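Local coordinates for protein lysozyme, putative (Bacillus anthracis, PDB 2WAG) that probably cleaves bacterial cell-wall peptidoglycan as a retaining lysozyme of glycoside hydrolase family 25, at residues 205-209 with 210-214; 59-62 with 63-67; 145-148 with 149-153. All coordinates share one frame; numbering follows the deposited sequence. Where two conformers were deposited one is given.

Contact 1: residues 205-209 with 210-214. With 15P (polyethylene glycol (N=34)), chain M.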
ATOM      1  N   VAL A 205       8.797   4.975  13.096  1.00  7.37           N
ATOM      2  CA  VAL A 205       9.447   5.527  14.292  1.00  7.38           C
ATOM      3  C   VAL A 205       9.909   4.409  15.233  1.00  7.41           C
ATOM      4  O   VAL A 205       9.324   3.324  15.275  1.00  7.88           O
ATOM      5  CB  VAL A 205       8.553   6.516  15.099  1.00  7.73           C
ATOM      6  CG1 VAL A 205       8.376   7.795  14.309  1.00  9.31           C
ATOM      7  CG2 VAL A 205       7.209   5.887  15.493  1.00  8.98           C
ATOM      8  N   PHE A 206      10.972   4.719  15.974  1.00  7.65           N
ATOM      9  CA  PHE A 206      11.419   3.920  17.119  1.00  8.01           C
ATOM     10  C   PHE A 206      10.590   4.319  18.342  1.00  8.77           C
ATOM     11  O   PHE A 206      10.084   5.442  18.403  1.00  9.68           O
ATOM     12  CB  PHE A 206      12.903   4.255  17.303  1.00  8.70           C
ATOM     13  CG  PHE A 206      13.597   3.573  18.468  1.00  8.36           C
ATOM     14  CD1 PHE A 206      13.798   2.204  18.496  1.00  9.17           C
ATOM     15  CD2 PHE A 206      14.141   4.342  19.494  1.00  9.20           C
ATOM     16  CE1 PHE A 206      14.511   1.605  19.539  1.00  9.91           C
ATOM     17  CE2 PHE A 206      14.841   3.740  20.549  1.00 10.42           C
ATOM     18  CZ  PHE A 206      15.020   2.387  20.567  1.00 11.53           C
ATOM     19  N   TYR A 207      10.407   3.440  19.311  1.00  8.54           N
ATOM     20  CA  TYR A 207       9.582   3.743  20.451  1.00  9.38           C
ATOM     21  C   TYR A 207      10.179   4.752  21.434  1.00  9.71           C
ATOM     22  O   TYR A 207       9.482   5.417  22.100  1.00 11.23           O
ATOM     23  CB  TYR A 207       9.329   2.417  21.253  1.00 10.22           C
ATOM     24  CG  TYR A 207      10.466   2.045  22.177  1.00  9.96           C
ATOM     25  CD1 TYR A 207      10.455   2.438  23.486  1.00 11.69           C
ATOM     26  CD2 TYR A 207      11.568   1.406  21.723  1.00 10.56           C
ATOM     27  CE1 TYR A 207      11.464   2.217  24.266  1.00 12.48           C
ATOM     28  CE2 TYR A 207      12.575   1.125  22.549  1.00 11.21           C
ATOM     29  CZ  TYR A 207      12.529   1.562  23.835  1.00 12.69           C
ATOM     30  OH  TYR A 207      13.617   1.289  24.624  1.00 15.27           O
ATOM     31  N   GLY A 208      11.479   4.807  21.471  1.00 10.13           N
ATOM     32  CA  GLY A 208      12.188   5.489  22.560  1.00 10.68           C
ATOM     33  C   GLY A 208      12.919   6.775  22.201  1.00 11.48           C
ATOM     34  O   GLY A 208      12.601   7.412  21.263  1.00 12.97           O
ATOM     35  N   ASN A 209      13.883   7.141  23.030  1.00 12.51           N
ATOM     36  CA  ASN A 209      14.561   8.422  22.874  1.00 13.25           C
ATOM     37  C   ASN A 209      15.914   8.247  22.176  1.00 13.95           C
ATOM     38  O   ASN A 209      16.309   7.126  21.804  1.00 13.44           O
ATOM     39  CB  ASN A 209      14.668   9.148  24.230  1.00 14.02           C
ATOM     40  CG  ASN A 209      15.514   8.402  25.226  1.00 15.13           C
ATOM     41  OD1 ASN A 209      16.448   7.694  24.857  1.00 16.14           O
ATOM     42  ND2 ASN A 209      15.223   8.595  26.510  1.00 19.56           N
ATOM     43  N   GLU A 210      16.632   9.349  21.980  1.00 15.40           N
ATOM     44  CA  GLU A 210      17.864   9.321  21.221  1.00 16.83           C
ATOM     45  C   GLU A 210      18.928   8.428  21.883  1.00 16.19           C
ATOM     46  O   GLU A 210      19.633   7.680  21.209  1.00 16.13           O
ATOM     47  CB  GLU A 210      18.386  10.758  21.060  1.00 18.96           C
ATOM     48  CG  GLU A 210      19.842  10.835  20.747  1.00 24.06           C
ATOM     49  CD  GLU A 210      20.106  11.132  19.297  1.00 30.54           C
ATOM     50  OE1 GLU A 210      19.745  10.298  18.442  1.00 34.49           O
ATOM     51  OE2 GLU A 210      20.686  12.210  19.017  1.00 31.90           O
ATOM     52  N   GLU A 211      19.055   8.513  23.203  1.00 16.24           N
ATOM     53  CA  GLU A 211      20.043   7.713  23.908  1.00 16.79           C
ATOM     54  C   GLU A 211      19.712   6.219  23.797  1.00 15.13           C
ATOM     55  O   GLU A 211      20.606   5.405  23.514  1.00 15.05           O
ATOM     56  CB  GLU A 211      20.157   8.155  25.372  1.00 18.14           C
ATOM     57  CG  GLU A 211      21.130   7.310  26.172  1.00 22.74           C
ATOM     58  CD  GLU A 211      21.373   7.848  27.573  1.00 28.63           C
ATOM     59  OE1 GLU A 211      20.586   8.699  28.032  1.00 31.65           O
ATOM     60  OE2 GLU A 211      22.350   7.411  28.216  1.00 32.31           O
ATOM     61  N   GLU A 212      18.442   5.868  24.005  1.00 13.31           N
ATOM     62  CA  GLU A 212      17.996   4.482  23.824  1.00 12.63           C
ATOM     63  C   GLU A 212      18.290   4.007  22.406  1.00 12.04           C
ATOM     64  O   GLU A 212      18.739   2.886  22.190  1.00 12.75           O
ATOM     65  CB  GLU A 212      16.508   4.341  24.172  1.00 12.55           C
ATOM     66  CG  GLU A 212      16.226   4.519  25.675  1.00 14.11           C
ATOM     67  CD  GLU A 212      14.768   4.703  26.019  1.00 15.24           C
ATOM     68  OE1 GLU A 212      13.982   5.221  25.185  1.00 14.94           O
ATOM     69  OE2 GLU A 212      14.389   4.363  27.165  1.00 19.89           O
ATOM     70  N   PHE A 213      18.033   4.882  21.453  0.50 12.28           N
ATOM     71  CA  PHE A 213      18.295   4.599  20.066  0.50 12.83           C
ATOM     72  C   PHE A 213      19.772   4.274  19.834  0.50 12.81           C
ATOM     73  O   PHE A 213      20.106   3.238  19.254  0.50 12.86           O
ATOM     74  CB  PHE A 213      17.868   5.824  19.275  0.50 12.80           C
ATOM     75  CG  PHE A 213      18.074   5.707  17.811  0.50 14.43           C
ATOM     76  CD1 PHE A 213      17.276   4.875  17.050  0.50 16.36           C
ATOM     77  CD2 PHE A 213      19.047   6.460  17.186  0.50 15.66           C
ATOM     78  CE1 PHE A 213      17.462   4.781  15.675  0.50 17.26           C
ATOM     79  CE2 PHE A 213      19.244   6.373  15.827  0.50 16.60           C
ATOM     80  CZ  PHE A 213      18.451   5.529  15.062  0.50 17.70           C
ATOM     81  N   GLU A 214      20.646   5.117  20.367  1.00 12.81           N
ATOM     82  CA  GLU A 214      22.083   4.994  20.161  1.00 14.14           C
ATOM     83  C   GLU A 214      22.604   3.675  20.727  1.00 14.21           C
ATOM     84  O   GLU A 214      23.538   3.081  20.189  1.00 15.88           O
ATOM     85  CB  GLU A 214      22.822   6.179  20.784  1.00 15.39           C
TER
HETATM   86  C1  15P M1229      16.365   0.597  24.898  1.00 26.81           C
HETATM   87  C2  15P M1229      15.739  -0.114  23.698  1.00 19.87           C
HETATM   88  O1  15P M1229      15.580  -1.482  24.123  1.00 26.48           O
HETATM   89  C3  15P M1229      14.415  -2.118  23.600  1.00 23.08           C
HETATM   90  O   HOH W   1      13.543   1.761  27.197  1.00 37.35           O
HETATM   91  O   HOH W   2      17.389   7.695  28.331  1.00 31.60           O
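The first torsion of N209 sets CG between its own N and C (chi1 64°), and this turns OD1 back over the start of the helix to meet E212. E212 answers with chi1 -69° and an extended chain, which carries its carboxylate back past the helix start to the backbone of N209. Two bonds result. E212 N donates to N209 OD1 at 2.8 Å, almost in line with the side-chain C=O. N209 N donates to E212 OE1 at 2.9 Å, on the anti side of the carboxylate. The amide and carboxylate chains cross at about a right angle. A carboxylate here would be expected to suit the positive end of the helix dipole. F213 N bonds to N209 O at 2.9 Å, the first regular helical bond. E212 OE2 takes a bond of 2.7 Å from a water. Next to the polar cap lies an aromatic pair. In the conformer given for F213, its edge points at one face of F206, a T-shaped stack with centroids 5.7 Å apart and planes at 66°. F206 also meets F182 and Y216, so this end of the contact is buried. The mutual exchange between N209 and E212 is a capping box, with N209 as N-cap. It starts helix 210-214 a few residues after strand 202-206 of the GH25 β/α barrel.

Contact 2: residues 59-62 with 63-67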
ATOM      1  N   ASN A  59      22.541   0.027  -1.706  1.00 10.74           N
ATOM      2  CA  ASN A  59      21.923   0.733  -0.593  1.00 10.31           C
ATOM      3  C   ASN A  59      22.715   0.555   0.694  1.00  9.57           C
ATOM      4  O   ASN A  59      22.897   1.500   1.464  1.00 10.23           O
ATOM      5  CB  ASN A  59      20.490   0.270  -0.377  1.00 10.30           C
ATOM      6  CG  ASN A  59      19.508   0.909  -1.350  1.00  9.84           C
ATOM      7  OD1 ASN A  59      19.698   2.053  -1.781  1.00 11.66           O
ATOM      8  ND2 ASN A  59      18.449   0.177  -1.689  1.00  9.97           N
ATOM      9  N   TRP A  60      23.178  -0.668   0.941  1.00 10.63           N
ATOM     10  CA  TRP A  60      23.948  -0.911   2.154  1.00 10.79           C
ATOM     11  C   TRP A  60      25.207  -0.053   2.178  1.00 11.76           C
ATOM     12  O   TRP A  60      25.503   0.612   3.169  1.00 12.15           O
ATOM     13  CB  TRP A  60      24.309  -2.395   2.230  1.00 11.12           C
ATOM     14  CG  TRP A  60      25.095  -2.791   3.440  1.00 11.16           C
ATOM     15  CD1 TRP A  60      26.440  -2.992   3.507  1.00 13.59           C
ATOM     16  CD2 TRP A  60      24.579  -3.072   4.748  1.00 11.94           C
ATOM     17  NE1 TRP A  60      26.800  -3.365   4.775  1.00 14.21           N
ATOM     18  CE2 TRP A  60      25.678  -3.435   5.560  1.00 12.86           C
ATOM     19  CE3 TRP A  60      23.300  -3.045   5.314  1.00 13.38           C
ATOM     20  CZ2 TRP A  60      25.539  -3.761   6.914  1.00 15.80           C
ATOM     21  CZ3 TRP A  60      23.156  -3.379   6.660  1.00 14.72           C
ATOM     22  CH2 TRP A  60      24.271  -3.732   7.447  1.00 16.53           C
ATOM     23  N   THR A  61      25.932  -0.052   1.072  1.00 12.32           N
ATOM     24  CA  THR A  61      27.161   0.728   1.009  1.00 13.98           C
ATOM     25  C   THR A  61      26.846   2.215   1.195  1.00 13.33           C
ATOM     26  O   THR A  61      27.476   2.906   1.997  1.00 13.79           O
ATOM     27  CB  THR A  61      27.849   0.521  -0.335  1.00 14.57           C
ATOM     28  OG1 THR A  61      28.226  -0.859  -0.452  1.00 17.01           O
ATOM     29  CG2 THR A  61      29.082   1.416  -0.442  1.00 16.63           C
ATOM     30  N   ASN A  62      25.861   2.720   0.467  1.00 12.59           N
ATOM     31  CA  ASN A  62      25.636   4.168   0.487  1.00 12.75           C
ATOM     32  C   ASN A  62      25.044   4.625   1.810  1.00 11.95           C
ATOM     33  O   ASN A  62      25.429   5.676   2.346  1.00 12.70           O
ATOM     34  CB  ASN A  62      24.751   4.609  -0.674  1.00 13.25           C
ATOM     35  CG  ASN A  62      25.446   4.458  -2.022  1.00 14.99           C
ATOM     36  OD1 ASN A  62      26.672   4.335  -2.074  1.00 18.45           O
ATOM     37  ND2 ASN A  62      24.677   4.471  -3.112  1.00 17.26           N
ATOM     38  N   ALA A  63      24.118   3.845   2.368  1.00 11.19           N
ATOM     39  CA  ALA A  63      23.515   4.270   3.624  1.00 11.03           C
ATOM     40  C   ALA A  63      24.553   4.270   4.739  1.00 11.23           C
ATOM     41  O   ALA A  63      24.557   5.130   5.604  1.00 11.55           O
ATOM     42  CB  ALA A  63      22.327   3.377   3.981  1.00 10.80           C
ATOM     43  N   ASN A  64      25.465   3.307   4.702  1.00 11.80           N
ATOM     44  CA  ASN A  64      26.484   3.203   5.745  1.00 12.12           C
ATOM     45  C   ASN A  64      27.532   4.309   5.683  1.00 13.53           C
ATOM     46  O   ASN A  64      28.260   4.500   6.656  1.00 15.16           O
ATOM     47  CB  ASN A  64      27.140   1.809   5.762  1.00 12.62           C
ATOM     48  CG  ASN A  64      26.289   0.791   6.495  1.00 12.03           C
ATOM     49  OD1 ASN A  64      25.666  -0.094   5.882  1.00 17.24           O
ATOM     50  ND2 ASN A  64      26.224   0.921   7.784  1.00 14.44           N
ATOM     51  N   LYS A  65      27.597   5.030   4.564  1.00 13.96           N
ATOM     52  CA  LYS A  65      28.495   6.203   4.476  1.00 14.70           C
ATOM     53  C   LYS A  65      27.955   7.396   5.259  1.00 14.19           C
ATOM     54  O   LYS A  65      28.699   8.339   5.557  1.00 15.92           O
ATOM     55  CB  LYS A  65      28.748   6.612   3.023  1.00 15.26           C
ATOM     56  CG  LYS A  65      29.624   5.636   2.261  1.00 18.61           C
ATOM     57  CD  LYS A  65      29.754   6.008   0.793  1.00 25.02           C
ATOM     58  CE  LYS A  65      30.557   4.942   0.051  1.00 27.87           C
ATOM     59  NZ  LYS A  65      30.988   5.362  -1.311  1.00 31.64           N
ATOM     60  N   THR A  66      26.659   7.381   5.556  1.00 13.02           N
ATOM     61  CA  THR A  66      26.041   8.455   6.330  1.00 12.32           C
ATOM     62  C   THR A  66      26.205   8.181   7.824  1.00 12.35           C
ATOM     63  O   THR A  66      26.801   7.164   8.219  1.00 14.08           O
ATOM     64  CB  THR A  66      24.521   8.600   6.010  1.00 11.55           C
ATOM     65  OG1 THR A  66      23.785   7.541   6.636  1.00 11.06           O
ATOM     66  CG2 THR A  66      24.245   8.626   4.489  1.00 13.03           C
ATOM     67  N   SER A  67      25.627   9.045   8.650  1.00 12.66           N
ATOM     68  CA  SER A  67      25.592   8.892  10.102  0.50 12.75           C
ATOM     69  C   SER A  67      24.380   8.082  10.578  1.00 12.01           C
ATOM     70  O   SER A  67      24.188   7.918  11.775  1.00 13.43           O
ATOM     71  CB  SER A  67      25.556  10.279  10.762  0.50 13.14           C
ATOM     72  OG  SER A  67      24.320  10.929  10.506  0.50 14.49           O
TER
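The indole of W60 has the end of the N64 side chain, one terminal amide atom, over the centre of one face. The amide does not lie flat there; its plane stands 63° from the ring. W60 chi1 of -179° runs the indole alongside the helix, where N64 can reach it. The ring also meets F56 and packs on V70 and P94. On a neighbouring flank T61 and K65 lie side by side and point the same way, with T61 CG2 3.9 Å from K65 CE. The backbone changes pattern along this stretch. A63 N bonds to N59 O at 2.8 Å and N64 N to W60 O at 3.1 Å, both regular α-helical bonds. K65 N then makes a bifurcated bond: it donates to N62 O at 3.2 Å, from above the carbonyl plane, and weakly to T61 O at 3.3 Å. T66 OG1 donates to A63 O at 2.7 Å in the carbonyl plane, while T66 N grips the same oxygen at 3.1 Å. The A63 side chain touches I43 and V70. The chain thus tightens toward the C-terminal end of helix 56-64, the helix of a beta-alpha-beta crossover between parallel strands 40-47 and 69-75.

Contact 3: residues 145-148 with 149-153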
ATOM      1  N   ALA A 145       5.835  -7.233  11.210  1.00  6.59           N
ATOM      2  CA  ALA A 145       4.586  -7.867  10.779  1.00  7.07           C
ATOM      3  C   ALA A 145       3.492  -6.862  10.508  1.00  7.44           C
ATOM      4  O   ALA A 145       3.490  -5.838  11.095  1.00  7.87           O
ATOM      5  CB  ALA A 145       4.094  -8.863  11.832  1.00  8.30           C
ATOM      6  N   THR A 146       2.581  -7.251   9.628  1.00  7.94           N
ATOM      7  CA  THR A 146       1.307  -6.552   9.510  1.00  8.75           C
ATOM      8  C   THR A 146       0.378  -7.021  10.644  1.00  8.65           C
ATOM      9  O   THR A 146       0.630  -8.049  11.307  1.00  9.71           O
ATOM     10  CB  THR A 146       0.661  -6.887   8.169  1.00  8.04           C
ATOM     11  OG1 THR A 146       0.507  -8.311   8.110  1.00  9.47           O
ATOM     12  CG2 THR A 146       1.519  -6.377   7.000  1.00 10.34           C
ATOM     13  N   GLN A 147      -0.711  -6.296  10.873  1.00  9.06           N
ATOM     14  CA  GLN A 147      -1.670  -6.682  11.894  0.50 10.04           C
ATOM     15  C   GLN A 147      -2.178  -8.111  11.697  1.00 10.17           C
ATOM     16  O   GLN A 147      -2.239  -8.891  12.646  1.00 10.46           O
ATOM     17  CB  GLN A 147      -2.843  -5.690  11.920  0.50 10.95           C
ATOM     18  CG  GLN A 147      -3.835  -5.910  13.068  0.50 14.20           C
ATOM     19  CD  GLN A 147      -5.119  -5.103  12.902  0.50 18.34           C
ATOM     20  OE1 GLN A 147      -5.679  -5.018  11.808  0.50 20.79           O
ATOM     21  NE2 GLN A 147      -5.593  -4.519  13.989  0.50 21.17           N
ATOM     22  N   GLU A 148      -2.545  -8.447  10.467  1.00 10.04           N
ATOM     23  CA  GLU A 148      -3.104  -9.778  10.227  1.00 11.16           C
ATOM     24  C   GLU A 148      -2.071 -10.878  10.468  1.00 10.27           C
ATOM     25  O   GLU A 148      -2.388 -11.917  11.069  1.00 11.26           O
ATOM     26  CB  GLU A 148      -3.708  -9.856   8.816  1.00 12.35           C
ATOM     27  CG  GLU A 148      -4.968  -8.995   8.690  1.00 16.98           C
ATOM     28  CD  GLU A 148      -5.642  -9.100   7.362  1.00 23.23           C
ATOM     29  OE1 GLU A 148      -4.944  -9.331   6.349  1.00 25.23           O
ATOM     30  OE2 GLU A 148      -6.887  -8.936   7.329  1.00 28.70           O
ATOM     31  N   ALA A 149      -0.842 -10.665  10.004  1.00  9.81           N
ATOM     32  CA  ALA A 149       0.195 -11.657  10.234  1.00  9.34           C
ATOM     33  C   ALA A 149       0.567 -11.728  11.717  1.00  8.99           C
ATOM     34  O   ALA A 149       0.817 -12.818  12.250  1.00  9.86           O
ATOM     35  CB  ALA A 149       1.414 -11.380   9.345  1.00 10.09           C
ATOM     36  N   TYR A 150       0.607 -10.580  12.388  1.00  8.82           N
ATOM     37  CA  TYR A 150       0.888 -10.581  13.804  1.00  8.86           C
ATOM     38  C   TYR A 150      -0.177 -11.410  14.522  1.00  9.35           C
ATOM     39  O   TYR A 150       0.140 -12.298  15.327  1.00 10.01           O
ATOM     40  CB  TYR A 150       0.906  -9.147  14.349  1.00  9.30           C
ATOM     41  CG  TYR A 150       1.298  -9.101  15.806  1.00  8.76           C
ATOM     42  CD1 TYR A 150       2.640  -9.027  16.167  1.00  9.37           C
ATOM     43  CD2 TYR A 150       0.346  -9.157  16.829  1.00  9.18           C
ATOM     44  CE1 TYR A 150       3.025  -9.010  17.497  1.00  8.68           C
ATOM     45  CE2 TYR A 150       0.720  -9.125  18.167  1.00  9.14           C
ATOM     46  CZ  TYR A 150       2.070  -9.068  18.497  1.00  8.46           C
ATOM     47  OH  TYR A 150       2.447  -9.030  19.820  1.00 10.53           O
ATOM     48  N   ASP A 151      -1.445 -11.138  14.247  1.00 10.11           N
ATOM     49  CA  ASP A 151      -2.504 -11.812  15.001  1.00 10.88           C
ATOM     50  C   ASP A 151      -2.509 -13.321  14.776  1.00 11.87           C
ATOM     51  O   ASP A 151      -2.832 -14.080  15.685  1.00 13.79           O
ATOM     52  CB  ASP A 151      -3.864 -11.199  14.668  1.00 11.25           C
ATOM     53  CG  ASP A 151      -4.031  -9.806  15.252  1.00 12.27           C
ATOM     54  OD1 ASP A 151      -3.204  -9.381  16.092  1.00 13.03           O
ATOM     55  OD2 ASP A 151      -5.021  -9.151  14.869  1.00 15.62           O
ATOM     56  N   LEU A 152      -2.112 -13.747  13.581  1.00 11.43           N
ATOM     57  CA  LEU A 152      -2.162 -15.159  13.215  1.00 12.10           C
ATOM     58  C   LEU A 152      -0.882 -15.956  13.494  1.00 12.27           C
ATOM     59  O   LEU A 152      -0.925 -17.185  13.553  1.00 14.32           O
ATOM     60  CB  LEU A 152      -2.550 -15.309  11.740  1.00 13.30           C
ATOM     61  CG  LEU A 152      -4.035 -15.145  11.410  1.00 16.24           C
ATOM     62  CD1 LEU A 152      -4.233 -14.925   9.918  1.00 19.49           C
ATOM     63  CD2 LEU A 152      -4.829 -16.350  11.888  1.00 18.34           C
ATOM     64  N   TYR A 153       0.261 -15.297  13.657  1.00 11.17           N
ATOM     65  CA  TYR A 153       1.492 -15.988  13.833  1.00 10.65           C
ATOM     66  C   TYR A 153       2.377 -15.507  14.983  1.00 11.08           C
ATOM     67  O   TYR A 153       3.155 -16.240  15.444  1.00 12.23           O
ATOM     68  CB  TYR A 153       2.279 -15.943  12.550  1.00 10.72           C
ATOM     69  CG  TYR A 153       1.548 -16.506  11.361  1.00 10.73           C
ATOM     70  CD1 TYR A 153       1.027 -17.774  11.397  1.00 12.12           C
ATOM     71  CD2 TYR A 153       1.362 -15.782  10.231  1.00 12.06           C
ATOM     72  CE1 TYR A 153       0.356 -18.288  10.304  1.00 12.43           C
ATOM     73  CE2 TYR A 153       0.699 -16.275   9.166  1.00 12.21           C
ATOM     74  CZ  TYR A 153       0.211 -17.532   9.200  1.00 12.18           C
ATOM     75  OH  TYR A 153      -0.468 -18.011   8.103  1.00 14.56           O
TER
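T146 is the N-cap of helix 147-154, and its OG1 accepts a weak bond of 3.3 Å from A149 N. The helix belongs to a beta-alpha-beta unit with strands 142-145 and 162-166, and the cap sits where the first strand hands over to it. T146 chi1 of 58° swings OG1 round toward the A149 amide. Among backbone bonds, Y150 N meets T146 O at 2.8 Å, and D151 N meets Q147 O at 2.9 Å. L152 N donates to E148 O at 3.1 Å. Further on, the helix widens into a pi-type turn at 150-153. The apolar contacts are small. A145 CB lies 4.1 Å from Y150 CB and 4.4 Å from A149 CB, which seats the first turn on the end of the strand. The polar ends find partners elsewhere in the chain. E148 forms a salt bridge with K113. Y150 OH bonds to D176, and D151 OD1 bonds to S175. The side chain of Y150 also comes within about 3 Å, between nearest atoms, of the magnesium ion, whose site includes I154 and A157. In the conformer given for Q147, its CG lies 3.9 Å from D151 OD2, a mere brush, with the amide and carboxylate planes 40° apart. The L152 side chain leans back along the helix, with CG and CD1 against E148 O.

How the contacts relate
From the N terminus the order is contact 2, contact 3, contact 1. Each closes just a turn or two of one continuous stretch, so none encloses or crosses another. Contact 2 lies toward the C-terminal end of the helix that leads from strand 40-47 to strand 69-75. Contact 3 opens the helix between strands 142-145 and 162-166. Contact 1 opens the short helix after strand 202-206. Contacts 2 and 3 lie on opposite sides of the chain's centre, about 31 Å apart between centres. Contacts 1 and 2 come to about 7 Å at nearest atoms without touching. R69, just past contact 2, bonds to F213 O of contact 1.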